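Local coordinates for SusD-like carbohydrate binding protein BF1063 (Bacteroides fragilis NCTC 9343, PDB 3I4G) that probably binds carbohydrate at the outer membrane of the cell, as a SusD-family glycan-binding protein would when capturing polysaccharide for import, at residues E389-Y394 against N415-R420; H442-E447 against R454-M459; N103-G108 against A123-L128. All coordinates share one frame; numbering follows the deposited sequence. Where two conformers were deposited one is given.

Interaction 1. Residues E389-Y394 against N415-R420; sequences EVLLGY and NAVRGR
Leu391 and Val417 meet where two helices of the SusD-family helical framework pack side by side, helix 387-400 against the short helix 414-418. Both side chains leave their backbones toward the opposite helix, but they slide past one another in opposite directions. The touching atoms are one methyl from each: CD1 of Leu391 lies 4.2 Å from CG2 of Val417. Leu391 reaches this position with CG anti to its carbonyl carbon (chi1 -64°) and CD1 at the far end of an extended chi2. The same methyl also meets CB of Ala416 at 4.0 Å, so it sits against two consecutive residues of the partner helix.

Leu392 meets the same valine methyl from a different direction, roughly at right angles to Leu391. Its CB is set off to the side, yet Leu392 CG comes 4.3 Å from Val417 CG2. That single methyl thus touches both leucines, and the contact is wholly apolar. Around it, Leu391 rests on Met225 of helix 214-227, while Leu392 packs on Glu443 and Glu447 of helix 433-447. The other branch of Val417, CG1, lies anti to the backbone N and packs against OE1 of Glu447.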
# COMPACT_ATOMS: atom_id res chain seq x y z
N GLU A 389 0.64 8.27 8.35
CA GLU A 389 0.89 6.93 8.87
C GLU A 389 1.85 7.00 10.06
O GLU A 389 1.72 6.25 11.03
CB GLU A 389 1.49 6.02 7.79
CG GLU A 389 1.74 4.62 8.37
CD GLU A 389 2.50 3.66 7.47
OE1 GLU A 389 2.58 3.91 6.25
OE2 GLU A 389 3.01 2.64 8.00
N VAL A 390 2.85 7.88 10.00
CA VAL A 390 3.77 8.05 11.12
C VAL A 390 3.03 8.46 12.39
O VAL A 390 3.30 7.90 13.46
CB VAL A 390 4.86 9.11 10.76
CG1 VAL A 390 5.72 9.48 11.96
CG2 VAL A 390 5.73 8.59 9.60
N LEU A 391 2.12 9.42 12.28
CA LEU A 391 1.36 9.88 13.44
C LEU A 391 0.47 8.79 13.99
O LEU A 391 0.43 8.55 15.20
CB LEU A 391 0.52 11.11 13.09
CG LEU A 391 1.27 12.36 12.68
CD1 LEU A 391 0.29 13.51 12.36
CD2 LEU A 391 2.25 12.81 13.78
N LEU A 392 -0.22 8.06 13.11
CA LEU A 392 -1.08 6.97 13.59
C LEU A 392 -0.26 5.79 14.10
O LEU A 392 -0.68 5.09 15.01
CB LEU A 392 -2.06 6.53 12.51
CG LEU A 392 -3.04 7.58 12.02
CD1 LEU A 392 -3.84 7.11 10.81
CD2 LEU A 392 -3.97 8.02 13.16
N GLY A 393 0.90 5.57 13.51
CA GLY A 393 1.78 4.52 13.97
C GLY A 393 2.31 4.79 15.36
O GLY A 393 2.40 3.88 16.20
N TYR A 394 2.73 6.03 15.61
CA TYR A 394 3.17 6.44 16.94
C TYR A 394 2.09 6.15 17.97
O TYR A 394 2.34 5.54 18.99
CB TYR A 394 3.53 7.92 16.91
CG TYR A 394 3.90 8.51 18.26
CD1 TYR A 394 4.91 7.98 19.04
CD2 TYR A 394 3.25 9.64 18.75
CE1 TYR A 394 5.23 8.52 20.25
CE2 TYR A 394 3.62 10.22 19.94
CZ TYR A 394 4.59 9.64 20.70
OH TYR A 394 4.93 10.23 21.89
N ASN A 415 -5.91 13.37 15.82
CA ASN A 415 -6.70 14.57 15.53
C ASN A 415 -6.00 15.51 14.54
O ASN A 415 -6.65 16.34 13.89
CB ASN A 415 -7.09 15.27 16.82
CG ASN A 415 -7.98 14.43 17.64
OD1 ASN A 415 -8.65 13.56 17.11
ND2 ASN A 415 -8.00 14.67 18.95
N ALA A 416 -4.69 15.39 14.39
CA ALA A 416 -3.99 16.13 13.33
C ALA A 416 -4.34 15.52 11.97
O ALA A 416 -4.49 16.26 10.98
CB ALA A 416 -2.48 16.12 13.58
N VAL A 417 -4.50 14.21 11.93
CA VAL A 417 -4.92 13.52 10.71
C VAL A 417 -6.37 13.83 10.41
O VAL A 417 -6.71 14.28 9.31
CB VAL A 417 -4.72 12.01 10.84
CG1 VAL A 417 -5.27 11.25 9.66
CG2 VAL A 417 -3.22 11.73 10.99
N ARG A 418 -7.23 13.73 11.41
CA ARG A 418 -8.65 14.04 11.19
C ARG A 418 -8.92 15.53 10.94
O ARG A 418 -9.87 15.90 10.25
CB ARG A 418 -9.48 13.58 12.38
CG ARG A 418 -9.57 12.06 12.48
CD ARG A 418 -10.24 11.58 13.73
NE ARG A 418 -11.65 11.93 13.82
CZ ARG A 418 -12.65 11.24 13.26
NH1 ARG A 418 -12.42 10.20 12.47
NH2 ARG A 418 -13.89 11.67 13.45
N GLY A 419 -8.08 16.37 11.52
CA GLY A 419 -8.21 17.82 11.45
C GLY A 419 -7.66 18.46 10.21
O GLY A 419 -7.76 19.66 10.05
N ARG A 420 -7.08 17.66 9.31
CA ARG A 420 -6.63 18.13 8.03
C ARG A 420 -7.71 19.02 7.44
O ARG A 420 -8.88 18.63 7.44
CB ARG A 420 -6.37 16.88 7.14
CG ARG A 420 -5.78 17.18 5.82
CD ARG A 420 -5.91 16.01 4.87
NE ARG A 420 -5.25 14.79 5.33
CZ ARG A 420 -3.97 14.52 5.13
NH1 ARG A 420 -3.15 15.40 4.59
NH2 ARG A 420 -3.47 13.36 5.54

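Interaction 2. Residues H442-E447 against R454-M459; sequences HERRIE and RYWDIM
The guanidinium groups of Arg445 and Arg454 lie flat on each other, their centres 4.3 Å apart and their planes essentially parallel, in an antiparallel helix-loop-helix pair of the SusD family. The overlap is offset: Arg454 NH2 sits over the rim of the Arg445 group, whereas CD of Arg445 stands 3.6 Å above the centre of the Arg454 group. Ile458 CG2, one turn further along helix 454-461, covers the opposite face of Arg454, so this cation is layered between an aliphatic chain and a methyl.

Two like charges at this distance would be costly if they stood alone, but each has partners of its own. Arg445 NH2 makes a salt bridge to Asp286 and its NE a hydrogen bond to Asn62, while Arg454 NH2 pairs with Asp61. These bonds probably offset the repulsion and help set the rotation of both groups.

Arg444 is used at its edge instead. Its chain, extended as far as NE and with CG anti to the backbone N (chi1 -176°), carries NE to Asp457 OD2 at 2.8 Å, with an N-H...O angle of 161°. The oxygen lies in the guanidinium plane, yet it is approached on its syn side from 33° out of the carboxylate plane, and the two flat groups are strongly tilted against each other. A second bond, from NH2 to OD1, is weak, and OD1 is shared with Arg460 NE in a further salt bridge. With two arginines as partners, the aspartate is probably favoured in its ionised form. Beyond the salt bridge, Arg444 NH2 lies 3.9 Å from CZ3 of Trp456, at the edge of the indole.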
# COMPACT_ATOMS: atom_id res chain seq x y z
N HIS A 442 -9.14 1.64 13.08
CA HIS A 442 -10.16 2.11 12.14
C HIS A 442 -9.71 3.39 11.43
O HIS A 442 -9.91 3.54 10.21
CB HIS A 442 -11.48 2.35 12.86
CG HIS A 442 -12.53 2.89 11.97
ND1 HIS A 442 -12.87 4.23 11.93
CD2 HIS A 442 -13.26 2.29 11.00
CE1 HIS A 442 -13.78 4.41 10.98
NE2 HIS A 442 -14.05 3.25 10.42
N GLU A 443 -9.12 4.34 12.15
CA GLU A 443 -8.69 5.57 11.53
C GLU A 443 -7.62 5.26 10.50
O GLU A 443 -7.59 5.86 9.43
CB GLU A 443 -8.18 6.56 12.58
CG GLU A 443 -7.91 7.92 12.00
CD GLU A 443 -9.20 8.62 11.54
OE1 GLU A 443 -10.30 8.40 12.13
OE2 GLU A 443 -9.12 9.43 10.61
N ARG A 444 -6.70 4.36 10.82
CA ARG A 444 -5.69 3.97 9.91
C ARG A 444 -6.31 3.37 8.64
O ARG A 444 -5.88 3.64 7.52
CB ARG A 444 -4.76 2.97 10.61
CG ARG A 444 -3.62 2.54 9.82
CD ARG A 444 -2.78 1.53 10.67
NE ARG A 444 -1.69 1.05 9.88
CZ ARG A 444 -0.45 1.51 9.88
NH1 ARG A 444 -0.06 2.49 10.71
NH2 ARG A 444 0.39 0.97 9.05
N ARG A 445 -7.33 2.53 8.78
CA ARG A 445 -8.04 1.94 7.63
C ARG A 445 -8.58 3.03 6.72
O ARG A 445 -8.39 3.01 5.50
CB ARG A 445 -9.19 1.06 8.11
CG ARG A 445 -9.87 0.37 6.97
CD ARG A 445 -11.05 -0.46 7.34
NE ARG A 445 -11.48 -1.25 6.16
CZ ARG A 445 -12.52 -2.07 6.11
NH1 ARG A 445 -13.31 -2.22 7.15
NH2 ARG A 445 -12.78 -2.71 4.99
N ILE A 446 -9.24 4.01 7.31
CA ILE A 446 -9.82 5.08 6.51
C ILE A 446 -8.77 5.97 5.88
O ILE A 446 -8.76 6.23 4.67
CB ILE A 446 -10.77 5.94 7.39
CG1 ILE A 446 -11.95 5.13 7.91
CG2 ILE A 446 -11.26 7.18 6.62
CD1 ILE A 446 -12.72 4.35 6.87
N GLU A 447 -7.80 6.39 6.68
CA GLU A 447 -6.78 7.32 6.18
C GLU A 447 -5.97 6.74 5.04
O GLU A 447 -5.69 7.45 4.06
CB GLU A 447 -5.87 7.74 7.32
CG GLU A 447 -4.74 8.64 6.91
CD GLU A 447 -5.15 10.00 6.38
OE1 GLU A 447 -6.29 10.42 6.63
OE2 GLU A 447 -4.31 10.64 5.73
N ARG A 454 -3.35 -2.10 3.69
CA ARG A 454 -4.38 -2.81 4.47
C ARG A 454 -4.04 -4.28 4.68
O ARG A 454 -4.23 -4.79 5.78
CB ARG A 454 -5.73 -2.70 3.79
CG ARG A 454 -6.89 -3.32 4.58
CD ARG A 454 -7.16 -2.71 5.91
NE ARG A 454 -8.32 -3.36 6.53
CZ ARG A 454 -8.70 -3.19 7.77
NH1 ARG A 454 -8.02 -2.38 8.56
NH2 ARG A 454 -9.76 -3.81 8.23
N TYR A 455 -3.60 -4.96 3.63
CA TYR A 455 -3.24 -6.37 3.77
C TYR A 455 -2.11 -6.50 4.77
O TYR A 455 -2.19 -7.39 5.68
CB TYR A 455 -2.89 -6.94 2.40
CG TYR A 455 -2.48 -8.39 2.38
CD1 TYR A 455 -3.37 -9.41 2.68
CD2 TYR A 455 -1.20 -8.74 2.06
CE1 TYR A 455 -2.96 -10.73 2.67
CE2 TYR A 455 -0.80 -10.04 2.00
CZ TYR A 455 -1.68 -11.04 2.29
OH TYR A 455 -1.29 -12.36 2.24
N TRP A 456 -1.06 -5.70 4.65
CA TRP A 456 0.04 -5.75 5.62
C TRP A 456 -0.51 -5.58 7.03
O TRP A 456 -0.10 -6.28 7.96
CB TRP A 456 1.06 -4.66 5.26
CG TRP A 456 2.28 -4.73 6.06
CD1 TRP A 456 3.30 -5.62 5.90
CD2 TRP A 456 2.63 -3.90 7.18
NE1 TRP A 456 4.26 -5.42 6.87
CE2 TRP A 456 3.88 -4.37 7.68
CE3 TRP A 456 2.03 -2.80 7.80
CZ2 TRP A 456 4.52 -3.79 8.77
CZ3 TRP A 456 2.69 -2.22 8.87
CH2 TRP A 456 3.91 -2.71 9.34
N ASP A 457 -1.44 -4.66 7.24
CA ASP A 457 -1.99 -4.44 8.58
C ASP A 457 -2.82 -5.62 9.09
O ASP A 457 -2.63 -6.06 10.23
CB ASP A 457 -2.88 -3.20 8.60
CG ASP A 457 -2.12 -1.89 8.56
OD1 ASP A 457 -0.92 -1.82 8.91
OD2 ASP A 457 -2.80 -0.88 8.21
N ILE A 458 -3.75 -6.14 8.29
CA ILE A 458 -4.62 -7.20 8.78
C ILE A 458 -3.80 -8.49 9.02
O ILE A 458 -4.10 -9.27 9.94
CB ILE A 458 -5.86 -7.44 7.93
CG1 ILE A 458 -5.48 -7.89 6.52
CG2 ILE A 458 -6.71 -6.18 7.88
CD1 ILE A 458 -6.72 -8.15 5.60
N MSE A 459 -2.73 -8.67 8.28
CA MSE A 459 -1.80 -9.77 8.54
C MSE A 459 -1.05 -9.61 9.86
O MSE A 459 -1.10 -10.51 10.70
CB MSE A 459 -0.84 -9.87 7.36
CG MSE A 459 -1.48 -10.38 6.04
SE MSE A 459 -1.77 -12.26 5.92
CE MSE A 459 0.04 -12.71 5.29

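Interaction 3. Residues N103-G108 against A123-L128; sequences NRFLVG and AEARFL
Leu106 faces Ala125 and Arg126 across two antiparallel helices, 86-109 and 116-139, in the N-terminal part of this SusD-family protein. Its CB points toward the partner helix, and with CG anti to the carbonyl carbon (chi1 -74°) the branch point comes 4.0 Å from CB of Ala125. There the chain divides. CD2 touches both neighbours, Ala125 CB at 3.9 Å and Arg126 CG at 4.0 Å, while CD1 meets Arg126 CG at 4.1 Å. The leucine thus packs its two methyls against the alanine methyl and the aliphatic part of the arginine, the leucine and arginine side chains crossing at about a right angle. The far end of Arg126 turns elsewhere, its NH2 forming a salt bridge to Glu173 of helix 163-180.

Ala125 is the small residue at the closest backbone approach, where its CA is 7.0 Å from that of Leu106. Its methyl also receives the ring of Phe105, whose CD1 comes within 3.6 Å of Ala125 CB, the methyl lying oblique to the ring. One alanine methyl therefore packs against two successive side chains of the other helix.

The local helix axes pass 9.7 Å apart at 155°. Helix 21-33 closes over the pair, its Leu31 touching both Phe105 and Ala125, and Trp18 meets the Phe105 ring edge-to-face. On another flank, helix 163-180 packs against Arg126 through Ala176.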
# COMPACT_ATOMS: atom_id res chain seq x y z
N ASN A 103 23.95 -5.97 -2.75
CA ASN A 103 25.15 -6.63 -2.20
C ASN A 103 26.37 -6.34 -3.05
O ASN A 103 27.47 -6.08 -2.50
CB ASN A 103 24.90 -8.14 -2.00
CG ASN A 103 23.89 -8.41 -0.90
OD1 ASN A 103 23.61 -7.53 -0.08
ND2 ASN A 103 23.36 -9.64 -0.86
N ARG A 104 26.23 -6.39 -4.37
CA ARG A 104 27.36 -6.08 -5.22
C ARG A 104 27.77 -4.62 -5.08
O ARG A 104 28.96 -4.30 -5.04
CB ARG A 104 27.05 -6.45 -6.68
CG ARG A 104 26.99 -7.94 -6.89
CD ARG A 104 26.75 -8.28 -8.35
NE ARG A 104 26.64 -9.72 -8.54
N PHE A 105 26.79 -3.72 -5.00
CA PHE A 105 27.08 -2.31 -4.82
C PHE A 105 27.85 -2.06 -3.53
O PHE A 105 28.86 -1.33 -3.56
CB PHE A 105 25.76 -1.53 -4.77
CG PHE A 105 25.93 -0.04 -4.62
CD1 PHE A 105 26.08 0.56 -3.37
CD2 PHE A 105 25.87 0.78 -5.73
CE1 PHE A 105 26.21 1.94 -3.25
CE2 PHE A 105 26.03 2.16 -5.60
CZ PHE A 105 26.19 2.73 -4.37
N LEU A 106 27.41 -2.67 -2.44
CA LEU A 106 28.02 -2.45 -1.12
C LEU A 106 29.42 -2.99 -1.08
O LEU A 106 30.30 -2.37 -0.46
CB LEU A 106 27.12 -3.05 -0.04
CG LEU A 106 25.86 -2.23 0.22
CD1 LEU A 106 24.84 -3.07 1.00
CD2 LEU A 106 26.21 -0.88 0.94
N VAL A 107 29.66 -4.11 -1.76
CA VAL A 107 31.02 -4.64 -1.86
C VAL A 107 31.86 -3.75 -2.76
O VAL A 107 32.93 -3.29 -2.39
CB VAL A 107 31.03 -6.07 -2.42
CG1 VAL A 107 32.47 -6.50 -2.77
CG2 VAL A 107 30.36 -7.03 -1.46
N GLY A 108 31.35 -3.47 -3.95
CA GLY A 108 32.09 -2.73 -4.96
C GLY A 108 32.53 -1.34 -4.54
O GLY A 108 33.61 -0.89 -4.91
N ALA A 123 24.45 4.25 2.68
CA ALA A 123 23.20 4.25 3.45
C ALA A 123 21.97 4.01 2.57
O ALA A 123 21.04 3.29 2.97
CB ALA A 123 23.07 5.57 4.21
N GLU A 124 21.94 4.58 1.37
CA GLU A 124 20.82 4.36 0.45
C GLU A 124 20.74 2.91 0.05
O GLU A 124 19.65 2.34 0.03
CB GLU A 124 20.95 5.27 -0.75
CG GLU A 124 20.84 6.73 -0.38
CD GLU A 124 20.92 7.63 -1.57
OE1 GLU A 124 19.88 7.87 -2.22
OE2 GLU A 124 22.03 8.10 -1.86
N ALA A 125 21.87 2.31 -0.30
CA ALA A 125 21.88 0.90 -0.67
C ALA A 125 21.45 0.02 0.48
O ALA A 125 20.71 -0.96 0.29
CB ALA A 125 23.27 0.48 -1.17
N ARG A 126 21.87 0.35 1.70
CA ARG A 126 21.44 -0.44 2.86
C ARG A 126 19.94 -0.28 3.13
O ARG A 126 19.27 -1.25 3.47
CB ARG A 126 22.26 -0.08 4.11
CG ARG A 126 23.73 -0.49 3.99
CD ARG A 126 24.52 -0.01 5.18
NE ARG A 126 24.28 -0.82 6.35
CZ ARG A 126 24.89 -0.62 7.52
NH1 ARG A 126 25.69 0.42 7.69
NH2 ARG A 126 24.67 -1.45 8.52
N PHE A 127 19.44 0.93 2.98
CA PHE A 127 18.00 1.15 3.14
C PHE A 127 17.23 0.31 2.15
O PHE A 127 16.31 -0.40 2.51
CB PHE A 127 17.67 2.63 2.93
CG PHE A 127 16.19 2.89 2.75
CD1 PHE A 127 15.34 2.90 3.84
CD2 PHE A 127 15.66 3.12 1.49
CE1 PHE A 127 13.98 3.14 3.68
CE2 PHE A 127 14.29 3.36 1.34
CZ PHE A 127 13.46 3.36 2.45
N LEU A 128 17.61 0.40 0.88
CA LEU A 128 16.92 -0.34 -0.17
C LEU A 128 16.99 -1.85 0.05
O LEU A 128 15.97 -2.53 -0.06
CB LEU A 128 17.46 0.04 -1.55
CG LEU A 128 17.13 1.46 -1.99
CD1 LEU A 128 17.94 1.83 -3.23
CD2 LEU A 128 15.59 1.66 -2.26

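Interactions 1 and 2 are neighbours, their centres 13 Å apart: helix 414-418 of interaction 1 is followed in the chain by helix 433-447 of interaction 2, and the two touch. Across their boundary two salt bridges form, Arg418 NH1 to Glu443 OE1 at 2.8 Å and Arg420 NH2 to Glu447 OE2 at 2.9 Å, while Leu392 CD1 packs on Arg444 CA at 3.8 Å. The apolar seam of interaction 1 thus runs directly into the charged network of interaction 2. Interaction 3 stands apart, in the N-terminal family region: its centre is 33 Å from that of interaction 1 and 31 Å from that of interaction 2, with nearest atoms about 12 and 13 Å away. All three join helices by side chains alone.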